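Local structure of pyroglutamyl-peptidase I (Fervidobacterium islandicum, 6LTQ) at residues 53-65 with 100-112. The protein is a pyroglutamyl peptidase, an enzyme that removes N-terminal pyroglutamyl (pyrrolidone carboxyl) residues from peptides. Sequence-based numbering, arbitrary orientation.
Sequences LILPVSYQKSTEV and LDSKHPDNDGQVK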
loop_
_atom_site.group_PDB
_atom_site.type_symbol
_atom_site.label_atom_id
_atom_site.label_comp_id
_atom_site.label_asym_id
_atom_site.label_seq_id
_atom_site.Cartn_x
_atom_site.Cartn_y
_atom_site.Cartn_z
ATOM N N LEU D 53 -27.324 -9.211 17.054
ATOM C CA LEU D 53 -26.542 -9.793 18.135
ATOM C C LEU D 53 -25.130 -9.235 18.080
ATOM O O LEU D 53 -24.510 -9.241 17.015
ATOM C CB LEU D 53 -26.536 -11.321 18.020
ATOM C CG LEU D 53 -25.611 -12.021 19.011
ATOM C CD1 LEU D 53 -26.165 -11.840 20.421
ATOM C CD2 LEU D 53 -25.565 -13.503 18.681
ATOM N N ILE D 54 -24.630 -8.758 19.216
ATOM C CA ILE D 54 -23.245 -8.323 19.346
ATOM C C ILE D 54 -22.450 -9.448 19.995
ATOM O O ILE D 54 -22.838 -9.970 21.050
ATOM C CB ILE D 54 -23.137 -7.026 20.160
ATOM C CG1 ILE D 54 -23.994 -5.929 19.533
ATOM C CG2 ILE D 54 -21.685 -6.582 20.262
ATOM C CD1 ILE D 54 -23.615 -5.605 18.115
ATOM N N LEU D 55 -21.351 -9.834 19.360
ATOM C CA LEU D 55 -20.530 -10.937 19.840
ATOM C C LEU D 55 -19.278 -10.432 20.527
ATOM O O LEU D 55 -18.728 -9.385 20.157
ATOM C CB LEU D 55 -20.129 -11.845 18.669
ATOM C CG LEU D 55 -21.306 -12.438 17.914
ATOM C CD1 LEU D 55 -20.813 -13.083 16.615
ATOM C CD2 LEU D 55 -22.052 -13.469 18.769
ATOM N N PRO D 56 -18.787 -11.167 21.519
ATOM C CA PRO D 56 -17.508 -10.811 22.122
ATOM C C PRO D 56 -16.360 -11.198 21.203
ATOM O O PRO D 56 -16.408 -12.201 20.492
ATOM C CB PRO D 56 -17.478 -11.651 23.403
ATOM C CG PRO D 56 -18.288 -12.853 23.046
ATOM C CD PRO D 56 -19.377 -12.377 22.132
ATOM N N VAL D 57 -15.300 -10.412 21.273
ATOM C CA VAL D 57 -14.083 -10.746 20.552
ATOM C C VAL D 57 -13.299 -11.702 21.442
ATOM O O VAL D 57 -12.361 -11.310 22.148
ATOM C CB VAL D 57 -13.292 -9.484 20.180
ATOM C CG1 VAL D 57 -12.023 -9.863 19.403
ATOM C CG2 VAL D 57 -14.195 -8.537 19.358
ATOM N N SER D 58 -13.693 -12.971 21.407
ATOM C CA SER D 58 -13.156 -13.989 22.303
ATOM C C SER D 58 -13.171 -15.321 21.574
ATOM O O SER D 58 -14.214 -15.735 21.068
ATOM C CB SER D 58 -13.989 -14.086 23.597
ATOM O OG SER D 58 -13.887 -15.366 24.204
ATOM N N TYR D 59 -12.022 -16.001 21.535
ATOM C CA TYR D 59 -11.983 -17.266 20.815
ATOM C C TYR D 59 -13.034 -18.221 21.354
ATOM O O TYR D 59 -13.815 -18.801 20.589
ATOM C CB TYR D 59 -10.596 -17.895 20.932
ATOM C CG TYR D 59 -9.543 -17.268 20.059
ATOM C CD1 TYR D 59 -9.612 -17.363 18.663
ATOM C CD2 TYR D 59 -8.447 -16.633 20.620
ATOM C CE1 TYR D 59 -8.619 -16.807 17.864
ATOM C CE2 TYR D 59 -7.457 -16.084 19.834
ATOM C CZ TYR D 59 -7.543 -16.174 18.460
ATOM O OH TYR D 59 -6.531 -15.604 17.716
ATOM N N GLN D 60 -13.148 -18.313 22.675
ATOM C CA GLN D 60 -14.087 -19.273 23.228
ATOM C C GLN D 60 -15.522 -18.775 23.220
ATOM O O GLN D 60 -16.398 -19.475 22.696
ATOM C CB GLN D 60 -13.641 -19.656 24.645
ATOM C CG GLN D 60 -14.458 -20.736 25.340
ATOM C CD GLN D 60 -15.094 -20.239 26.625
ATOM O OE1 GLN D 60 -14.652 -19.245 27.206
ATOM N NE2 GLN D 60 -16.132 -20.931 27.080
ATOM N N LYS D 61 -15.777 -17.558 23.691
ATOM C CA LYS D 61 -17.164 -17.159 23.897
ATOM C C LYS D 61 -17.859 -16.704 22.616
ATOM O O LYS D 61 -19.090 -16.824 22.529
ATOM C CB LYS D 61 -17.252 -16.036 24.933
ATOM C CG LYS D 61 -16.701 -16.398 26.309
ATOM C CD LYS D 61 -16.938 -15.284 27.320
ATOM C CE LYS D 61 -16.130 -15.515 28.591
ATOM N NZ LYS D 61 -14.693 -15.120 28.444
ATOM N N SER D 62 -17.114 -16.234 21.604
ATOM C CA SER D 62 -17.762 -15.755 20.384
ATOM C C SER D 62 -18.708 -16.801 19.813
ATOM O O SER D 62 -19.851 -16.489 19.458
ATOM C CB SER D 62 -16.715 -15.331 19.348
ATOM O OG SER D 62 -15.957 -16.442 18.890
ATOM N N THR D 63 -18.225 -18.032 19.625
ATOM C CA THR D 63 -19.096 -19.041 19.040
ATOM C C THR D 63 -20.049 -19.656 20.064
ATOM O O THR D 63 -21.065 -20.223 19.663
ATOM C CB THR D 63 -18.292 -20.163 18.368
ATOM O OG1 THR D 63 -17.304 -20.674 19.277
ATOM C CG2 THR D 63 -17.604 -19.646 17.086
ATOM N N GLU D 64 -19.720 -19.596 21.359
ATOM C CA GLU D 64 -20.683 -20.017 22.375
ATOM C C GLU D 64 -21.885 -19.083 22.382
ATOM O O GLU D 64 -23.029 -19.535 22.281
ATOM C CB GLU D 64 -20.029 -20.063 23.753
ATOM C CG GLU D 64 -19.262 -21.337 24.014
ATOM C CD GLU D 64 -18.577 -21.323 25.363
ATOM O OE1 GLU D 64 -18.654 -20.285 26.066
ATOM O OE2 GLU D 64 -17.963 -22.349 25.719
ATOM N N VAL D 65 -21.633 -17.768 22.456
ATOM C CA VAL D 65 -22.729 -16.804 22.378
ATOM C C VAL D 65 -23.495 -16.988 21.077
ATOM O O VAL D 65 -24.728 -17.022 21.072
ATOM C CB VAL D 65 -22.205 -15.363 22.525
ATOM C CG1 VAL D 65 -23.329 -14.363 22.307
ATOM C CG2 VAL D 65 -21.530 -15.154 23.886
ATOM N N LEU D 100 -7.580 -21.100 13.721
ATOM C CA LEU D 100 -7.327 -19.967 14.601
ATOM C C LEU D 100 -5.829 -19.727 14.651
ATOM O O LEU D 100 -5.067 -20.616 15.049
ATOM C CB LEU D 100 -7.865 -20.217 16.007
ATOM C CG LEU D 100 -9.269 -20.792 16.076
ATOM C CD1 LEU D 100 -9.548 -21.306 17.489
ATOM C CD2 LEU D 100 -10.293 -19.748 15.687
ATOM N N ASP D 101 -5.406 -18.517 14.295
ATOM C CA ASP D 101 -3.976 -18.229 14.285
ATOM C C ASP D 101 -3.764 -16.725 14.361
ATOM O O ASP D 101 -4.035 -16.012 13.390
ATOM C CB ASP D 101 -3.326 -18.796 13.037
ATOM C CG ASP D 101 -1.829 -18.819 13.143
ATOM O OD1 ASP D 101 -1.335 -19.456 14.091
ATOM O OD2 ASP D 101 -1.145 -18.191 12.308
ATOM N N SER D 102 -3.229 -16.260 15.485
ATOM C CA SER D 102 -2.820 -14.868 15.599
ATOM C C SER D 102 -1.888 -14.726 16.793
ATOM O O SER D 102 -2.007 -15.455 17.780
ATOM C CB SER D 102 -4.034 -13.937 15.752
ATOM O OG SER D 102 -3.629 -12.600 15.988
ATOM N N LYS D 103 -0.932 -13.812 16.675
ATOM C CA LYS D 103 -0.103 -13.512 17.827
ATOM C C LYS D 103 -0.846 -12.635 18.816
ATOM O O LYS D 103 -0.450 -12.566 19.985
ATOM C CB LYS D 103 1.219 -12.834 17.434
ATOM C CG LYS D 103 2.191 -13.615 16.532
ATOM C CD LYS D 103 1.644 -13.843 15.126
ATOM C CE LYS D 103 0.973 -12.587 14.580
ATOM N NZ LYS D 103 0.270 -12.816 13.292
ATOM N N HIS D 104 -1.921 -11.985 18.372
ATOM C CA HIS D 104 -2.670 -11.074 19.224
ATOM C C HIS D 104 -3.676 -11.848 20.066
ATOM O O HIS D 104 -4.406 -12.696 19.548
ATOM C CB HIS D 104 -3.415 -10.040 18.398
ATOM C CG HIS D 104 -2.524 -9.153 17.595
ATOM N ND1 HIS D 104 -1.466 -8.466 18.150
ATOM C CD2 HIS D 104 -2.541 -8.827 16.282
ATOM C CE1 HIS D 104 -0.863 -7.761 17.211
ATOM N NE2 HIS D 104 -1.500 -7.958 16.069
ATOM N N PRO D 105 -3.776 -11.533 21.350
ATOM C CA PRO D 105 -4.786 -12.180 22.185
ATOM C C PRO D 105 -6.171 -11.670 21.834
ATOM O O PRO D 105 -6.337 -10.620 21.205
ATOM C CB PRO D 105 -4.384 -11.769 23.606
ATOM C CG PRO D 105 -3.785 -10.411 23.414
ATOM C CD PRO D 105 -3.087 -10.442 22.058
ATOM N N ASP D 106 -7.180 -12.434 22.237
ATOM C CA ASP D 106 -8.541 -11.920 22.161
ATOM C C ASP D 106 -8.771 -10.997 23.359
ATOM O O ASP D 106 -7.842 -10.646 24.093
ATOM C CB ASP D 106 -9.556 -13.056 22.054
ATOM C CG ASP D 106 -9.575 -13.975 23.264
ATOM O OD1 ASP D 106 -8.920 -13.688 24.295
ATOM O OD2 ASP D 106 -10.254 -15.014 23.160
ATOM N N ASN D 107 -10.014 -10.572 23.555
ATOM C CA ASN D 107 -10.290 -9.657 24.652
ATOM C C ASN D 107 -10.204 -10.332 26.018
ATOM O O ASN D 107 -10.144 -9.628 27.037
ATOM C CB ASN D 107 -11.678 -9.036 24.457
ATOM C CG ASN D 107 -11.650 -7.791 23.580
ATOM O OD1 ASN D 107 -10.592 -7.215 23.335
ATOM N ND2 ASN D 107 -12.819 -7.361 23.121
ATOM N N ASP D 108 -10.146 -11.665 26.059
ATOM C CA ASP D 108 -9.959 -12.414 27.296
ATOM C C ASP D 108 -8.504 -12.783 27.561
ATOM O O ASP D 108 -8.229 -13.511 28.520
ATOM C CB ASP D 108 -10.811 -13.683 27.279
ATOM C CG ASP D 108 -12.297 -13.398 27.104
ATOM O OD1 ASP D 108 -12.725 -12.255 27.350
ATOM O OD2 ASP D 108 -13.051 -14.326 26.740
ATOM N N GLY D 109 -7.563 -12.267 26.768
ATOM C CA GLY D 109 -6.174 -12.621 26.921
ATOM C C GLY D 109 -5.735 -13.945 26.332
ATOM O O GLY D 109 -4.562 -14.295 26.487
ATOM N N GLN D 110 -6.596 -14.679 25.638
ATOM C CA GLN D 110 -6.117 -15.850 24.906
ATOM C C GLN D 110 -5.529 -15.590 23.532
ATOM O O GLN D 110 -6.058 -14.816 22.731
ATOM C CB GLN D 110 -7.200 -16.926 24.791
ATOM C CG GLN D 110 -6.602 -18.375 24.537
ATOM C CD GLN D 110 -5.346 -18.774 25.303
ATOM O OE1 GLN D 110 -5.200 -18.527 26.510
ATOM N NE2 GLN D 110 -4.400 -19.378 24.570
ATOM N N VAL D 111 -4.453 -16.335 23.277
ATOM C CA VAL D 111 -3.707 -16.374 22.041
ATOM C C VAL D 111 -3.872 -17.783 21.494
ATOM O O VAL D 111 -3.656 -18.765 22.216
ATOM C CB VAL D 111 -2.225 -16.041 22.290
ATOM C CG1 VAL D 111 -1.383 -16.359 21.040
ATOM C CG2 VAL D 111 -2.062 -14.587 22.701
ATOM N N LYS D 112 -4.231 -17.878 20.219
ATOM C CA LYS D 112 -4.397 -19.147 19.525
ATOM C C LYS D 112 -3.426 -19.164 18.356
ATOM O O LYS D 112 -3.315 -18.178 17.621
ATOM C CB LYS D 112 -5.832 -19.339 18.999
ATOM C CG LYS D 112 -6.895 -19.688 20.037
ATOM C CD LYS D 112 -6.432 -20.746 21.024
ATOM C CE LYS D 112 -7.628 -21.439 21.673
ATOM N NZ LYS D 112 -7.543 -21.426 23.164
HETATM O O HOH W 1 -15.185 -8.829 23.710
HETATM O O HOH W 2 -11.409 -17.166 24.350
HETATM O O HOH W 3 -4.431 -15.435 19.097
#
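Val57 docks onto Asn107 just past the end of strand 48-55. Val57 O accepts from Asn107 N at 2.8 Å. A water accepts from both Val57 N and Asn107 ND2, and ND2 also donates to the carbonyl of Pro24. Ser58 is the N-cap of helix 59-72. Ser58 OG points anti to the backbone N (chi1 155°) and accepts from Lys61 N at 2.9 Å. Ser58 OG also donates to Asp108 OD2 at 2.9 Å, from above the carboxylate plane. Tyr59 N donates to Asp106 OD2 at 2.6 Å, and this oxygen uses its anti lone pair. A second water donates to both Asp106 OD2 and Ser58 OG. The other oxygen, Asp106 OD1, accepts from Asp108 N and Gln110 N on opposite faces of its plane, so one carboxylate ties its own turn to the helix start. The Tyr59 ring lies under Lys112, whose CG sits over the ring centre, 3.5 Å from the centroid, in a CH-pi contact. Gln110 O meets the ring edge in plane, and Leu100 CD2 packs obliquely against Tyr59 CD1 at 3.9 Å. Tyr59 OH is 2.5 Å from a water that accepts from Lys112 N and lies within hydrogen-bonding distance of Ser102 O and His104 O. With an alanine at Tyr59, this water is likely to lose its phenolic partner and the Lys112 methylenes the ring they rest on. Lys61 NZ forms a salt bridge with Asp108 OD2; the modelled 2.5 Å is very short and its exact length is doubtful. The whole is a capped helix N-terminus met by the Asp106 and Asp108 carboxylates of a type I beta turn, Asp106 to Gly109, in which Asp106 also forms an Asx turn. It joins the strand-to-helix connection of this alpha/beta peptidase to the long loop after strand 90-97.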